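Local coordinates for protein uncharacterized HTH-type transcriptional regulator SAR2349 (PDB 4EM2) that probably binds DNA and regulates transcription as a MarR-family winged helix-turn-helix protein, and binds salicylate at several sites, at residues 103-111 with 121-131. Numbering follows the deposited sequence.
With SAL (2-hydroxybenzoic acid), chain D.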
loop_
_atom_site.group_PDB
_atom_site.type_symbol
_atom_site.label_atom_id
_atom_site.label_comp_id
_atom_site.label_asym_id
_atom_site.label_seq_id
_atom_site.Cartn_x
_atom_site.Cartn_y
_atom_site.Cartn_z
ATOM N N ILE A 103 -3.161 15.547 3.209
ATOM C CA ILE A 103 -2.810 16.840 3.826
ATOM C C ILE A 103 -4.039 17.396 4.468
ATOM O O ILE A 103 -4.006 17.769 5.640
ATOM C CB ILE A 103 -2.309 17.886 2.784
ATOM C CG1 ILE A 103 -0.959 17.461 2.220
ATOM C CG2 ILE A 103 -2.078 19.279 3.474
ATOM C CD1 ILE A 103 -0.638 18.145 0.838
ATOM N N GLU A 104 -5.142 17.400 3.717
ATOM C CA GLU A 104 -6.396 17.930 4.228
ATOM C C GLU A 104 -6.879 17.177 5.454
ATOM O O GLU A 104 -7.551 17.738 6.344
ATOM C CB GLU A 104 -7.458 17.877 3.133
ATOM C CG GLU A 104 -8.880 18.254 3.619
ATOM C CD GLU A 104 -8.967 19.683 4.190
ATOM O OE1 GLU A 104 -8.436 20.649 3.553
ATOM O OE2 GLU A 104 -9.579 19.840 5.272
ATOM N N ASN A 105 -6.550 15.893 5.522
ATOM C CA ASN A 105 -6.940 15.121 6.679
ATOM C C ASN A 105 -5.924 15.230 7.820
ATOM O O ASN A 105 -6.048 14.496 8.805
ATOM C CB ASN A 105 -7.101 13.639 6.307
ATOM C CG ASN A 105 -8.218 13.414 5.343
ATOM O OD1 ASN A 105 -9.298 13.972 5.511
ATOM N ND2 ASN A 105 -7.977 12.600 4.319
ATOM N N ASP A 106 -4.901 16.092 7.684
ATOM C CA ASP A 106 -3.926 16.216 8.790
ATOM C C ASP A 106 -3.079 14.932 9.034
ATOM O O ASP A 106 -2.645 14.639 10.164
ATOM C CB ASP A 106 -4.722 16.569 10.048
ATOM C CG ASP A 106 -3.843 17.064 11.213
ATOM O OD1 ASP A 106 -2.714 17.556 10.966
ATOM O OD2 ASP A 106 -4.321 16.980 12.383
ATOM N N LEU A 107 -2.845 14.162 7.979
ATOM C CA LEU A 107 -2.069 12.919 8.111
ATOM C C LEU A 107 -0.625 13.103 7.653
ATOM O O LEU A 107 0.250 12.312 8.008
ATOM C CB LEU A 107 -2.731 11.795 7.283
ATOM C CG LEU A 107 -4.114 11.431 7.835
ATOM C CD1 LEU A 107 -4.808 10.435 6.885
ATOM C CD2 LEU A 107 -3.961 10.838 9.222
ATOM N N ILE A 108 -0.398 14.144 6.849
ATOM C CA ILE A 108 0.938 14.423 6.364
ATOM C C ILE A 108 1.151 15.915 6.304
ATOM O O ILE A 108 0.211 16.685 6.096
ATOM C CB ILE A 108 1.266 13.848 4.932
ATOM C CG1 ILE A 108 0.443 14.565 3.890
ATOM C CG2 ILE A 108 1.105 12.310 4.873
ATOM C CD1 ILE A 108 0.882 14.197 2.399
ATOM N N THR A 109 2.407 16.307 6.489
ATOM C CA THR A 109 2.757 17.717 6.459
ATOM C C THR A 109 3.725 17.971 5.298
ATOM O O THR A 109 4.564 17.147 4.993
ATOM C CB THR A 109 3.416 18.152 7.777
ATOM O OG1 THR A 109 4.324 17.126 8.215
ATOM C CG2 THR A 109 2.371 18.363 8.849
ATOM N N VAL A 110 3.597 19.148 4.711
ATOM C CA VAL A 110 4.382 19.568 3.580
ATOM C C VAL A 110 5.432 20.616 3.972
ATOM O O VAL A 110 5.105 21.633 4.564
ATOM C CB VAL A 110 3.462 20.234 2.520
ATOM C CG1 VAL A 110 4.264 20.624 1.300
ATOM C CG2 VAL A 110 2.315 19.317 2.158
ATOM N N GLU A 111 6.684 20.379 3.633
ATOM C CA GLU A 111 7.715 21.364 3.897
ATOM C C GLU A 111 7.231 22.691 3.294
ATOM O O GLU A 111 6.819 22.731 2.131
ATOM C CB GLU A 111 8.998 20.974 3.182
ATOM C CG GLU A 111 9.924 22.142 2.986
ATOM C CD GLU A 111 10.946 21.923 1.883
ATOM O OE1 GLU A 111 11.820 22.801 1.740
ATOM O OE2 GLU A 111 10.872 20.890 1.162
ATOM N N PHE A 121 9.188 18.545 0.550
ATOM C CA PHE A 121 9.330 17.340 1.344
ATOM C C PHE A 121 8.067 17.028 2.121
ATOM O O PHE A 121 7.374 17.941 2.623
ATOM C CB PHE A 121 10.524 17.448 2.250
ATOM C CG PHE A 121 11.806 17.296 1.518
ATOM C CD1 PHE A 121 12.170 16.054 1.001
ATOM C CD2 PHE A 121 12.607 18.414 1.247
ATOM C CE1 PHE A 121 13.326 15.916 0.204
ATOM C CE2 PHE A 121 13.738 18.293 0.468
ATOM C CZ PHE A 121 14.111 17.044 -0.065
ATOM N N LEU A 122 7.765 15.736 2.182
ATOM C CA LEU A 122 6.558 15.260 2.847
ATOM C C LEU A 122 6.879 14.287 3.962
ATOM O O LEU A 122 7.688 13.369 3.779
ATOM C CB LEU A 122 5.663 14.525 1.830
ATOM C CG LEU A 122 5.446 15.294 0.521
ATOM C CD1 LEU A 122 4.958 14.331 -0.622
ATOM C CD2 LEU A 122 4.465 16.378 0.763
ATOM N N THR A 123 6.225 14.469 5.105
ATOM C CA THR A 123 6.428 13.560 6.218
ATOM C C THR A 123 5.104 13.363 6.935
ATOM O O THR A 123 4.205 14.191 6.801
ATOM C CB THR A 123 7.409 14.148 7.267
ATOM O OG1 THR A 123 6.963 15.460 7.598
ATOM C CG2 THR A 123 8.839 14.153 6.734
ATOM N N LEU A 124 5.001 12.292 7.724
ATOM C CA LEU A 124 3.751 12.046 8.448
ATOM C C LEU A 124 3.634 12.982 9.598
ATOM O O LEU A 124 4.637 13.331 10.217
ATOM C CB LEU A 124 3.694 10.642 9.063
ATOM C CG LEU A 124 3.737 9.353 8.193
ATOM C CD1 LEU A 124 2.923 8.260 8.858
ATOM C CD2 LEU A 124 3.259 9.596 6.815
ATOM N N THR A 125 2.406 13.384 9.896
ATOM C CA THR A 125 2.149 14.196 11.116
ATOM C C THR A 125 1.993 13.181 12.259
ATOM O O THR A 125 1.902 11.969 12.019
ATOM C CB THR A 125 0.810 14.860 11.061
ATOM O OG1 THR A 125 -0.169 13.801 10.942
ATOM C CG2 THR A 125 0.739 15.837 9.868
ATOM N N PRO A 126 1.925 13.651 13.526
ATOM C CA PRO A 126 1.766 12.685 14.645
ATOM C C PRO A 126 0.483 11.819 14.496
ATOM O O PRO A 126 0.445 10.621 14.874
ATOM C CB PRO A 126 1.701 13.579 15.888
ATOM C CG PRO A 126 2.689 14.761 15.503
ATOM C CD PRO A 126 2.316 15.002 14.004
ATOM N N LYS A 127 -0.578 12.450 14.009
ATOM C CA LYS A 127 -1.844 11.744 13.763
ATOM C C LYS A 127 -1.578 10.673 12.703
ATOM O O LYS A 127 -1.999 9.511 12.834
ATOM C CB LYS A 127 -2.857 12.744 13.231
ATOM C CG LYS A 127 -4.269 12.177 13.057
ATOM C CD LYS A 127 -5.216 13.254 12.480
ATOM C CE LYS A 127 -6.525 12.645 12.046
ATOM N NZ LYS A 127 -7.330 13.596 11.193
ATOM N N GLY A 128 -0.853 11.055 11.667
ATOM C CA GLY A 128 -0.515 10.118 10.618
ATOM C C GLY A 128 0.212 8.891 11.160
ATOM O O GLY A 128 -0.109 7.718 10.779
ATOM N N HIS A 129 1.194 9.112 12.059
ATOM C CA HIS A 129 1.928 8.003 12.643
ATOM C C HIS A 129 1.065 7.106 13.492
ATOM O O HIS A 129 1.198 5.866 13.496
ATOM C CB HIS A 129 3.102 8.521 13.498
ATOM C CG HIS A 129 4.321 8.888 12.699
ATOM N ND1 HIS A 129 5.058 7.951 12.004
ATOM C CD2 HIS A 129 4.947 10.085 12.506
ATOM C CE1 HIS A 129 6.086 8.556 11.422
ATOM N NE2 HIS A 129 6.040 9.850 11.710
ATOM N N GLU A 130 0.165 7.716 14.247
ATOM C CA GLU A 130 -0.714 6.917 15.080
ATOM C C GLU A 130 -1.609 6.060 14.172
ATOM O O GLU A 130 -1.832 4.884 14.429
ATOM C CB GLU A 130 -1.587 7.824 15.929
ATOM C CG GLU A 130 -2.493 7.108 16.864
ATOM C CD GLU A 130 -1.815 6.456 18.071
ATOM O OE1 GLU A 130 -0.647 6.774 18.365
ATOM O OE2 GLU A 130 -2.494 5.643 18.764
ATOM N N LEU A 131 -2.150 6.645 13.126
ATOM C CA LEU A 131 -3.037 5.869 12.252
ATOM C C LEU A 131 -2.214 4.703 11.638
ATOM O O LEU A 131 -2.621 3.543 11.642
ATOM C CB LEU A 131 -3.587 6.778 11.169
ATOM C CG LEU A 131 -4.581 6.199 10.124
ATOM C CD1 LEU A 131 -5.241 7.369 9.446
ATOM C CD2 LEU A 131 -3.858 5.304 9.107
HETATM C "C1'" SAL D . -0.395 20.782 -1.423
HETATM O "O1'" SAL D . -1.541 20.845 -1.846
HETATM O "O2'" SAL D . -0.021 21.596 -0.398
HETATM C C1 SAL D . 0.574 19.800 -2.006
HETATM C C2 SAL D . 0.236 19.036 -3.163
HETATM C C3 SAL D . 1.175 18.101 -3.689
HETATM C C4 SAL D . 2.431 17.931 -3.073
HETATM C C5 SAL D . 2.763 18.685 -1.941
HETATM C C6 SAL D . 1.854 19.610 -1.407
HETATM O O2 SAL D . -0.981 19.201 -3.753
HETATM O O HOH W 1 -6.797 16.336 12.679
HETATM O O HOH W 2 7.718 17.379 5.732
#
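In the beta hairpin that forms the wing of this MarR-type winged helix-turn-helix, Thr109 of strand 108-110 and Thr123 of strand 122-124 make the antiparallel hydrogen-bonded pair, their side chains on one face. Thr123 O is gripped twice: Thr109 N comes almost straight down the C=O direction at 2.8 Å, whereas Thr109 OG1 donates from above the carbonyl plane; Thr123 N donates back to Thr109 O. A chi1 of 41° sets that Thr109 hydroxyl between its own backbone N and carbonyl carbon, turned to the neighbouring strand. On the other face Val110 and Leu122 lie side by side, Val110 CG2 3.9 Å from Leu122 CD2, and together with Ile103 they line a salicylate pocket; Val110 CG2 meets ring atom C6 of the ligand at 3.6 Å.

Where the hairpin opens, a Schellman motif with Asp106 as C-prime residue ends helix 92-104, and Thr125 N-caps helix 126-148. Thr125 OG1 joins the two ends, donating to Asp106 O (2.7 Å) while accepting from Gly128 N. The extended Lys127 chain crosses Asp106 roughly at a right angle, and its NZ donates a hydrogen bond to Asn105 O at 2.9 Å. Toward the loop end, Phe121 N donates to the anti lone pair of Glu111 OE2, 3.0 Å away, the planes of the Glu111 carboxylate and Phe121 ring 20° apart.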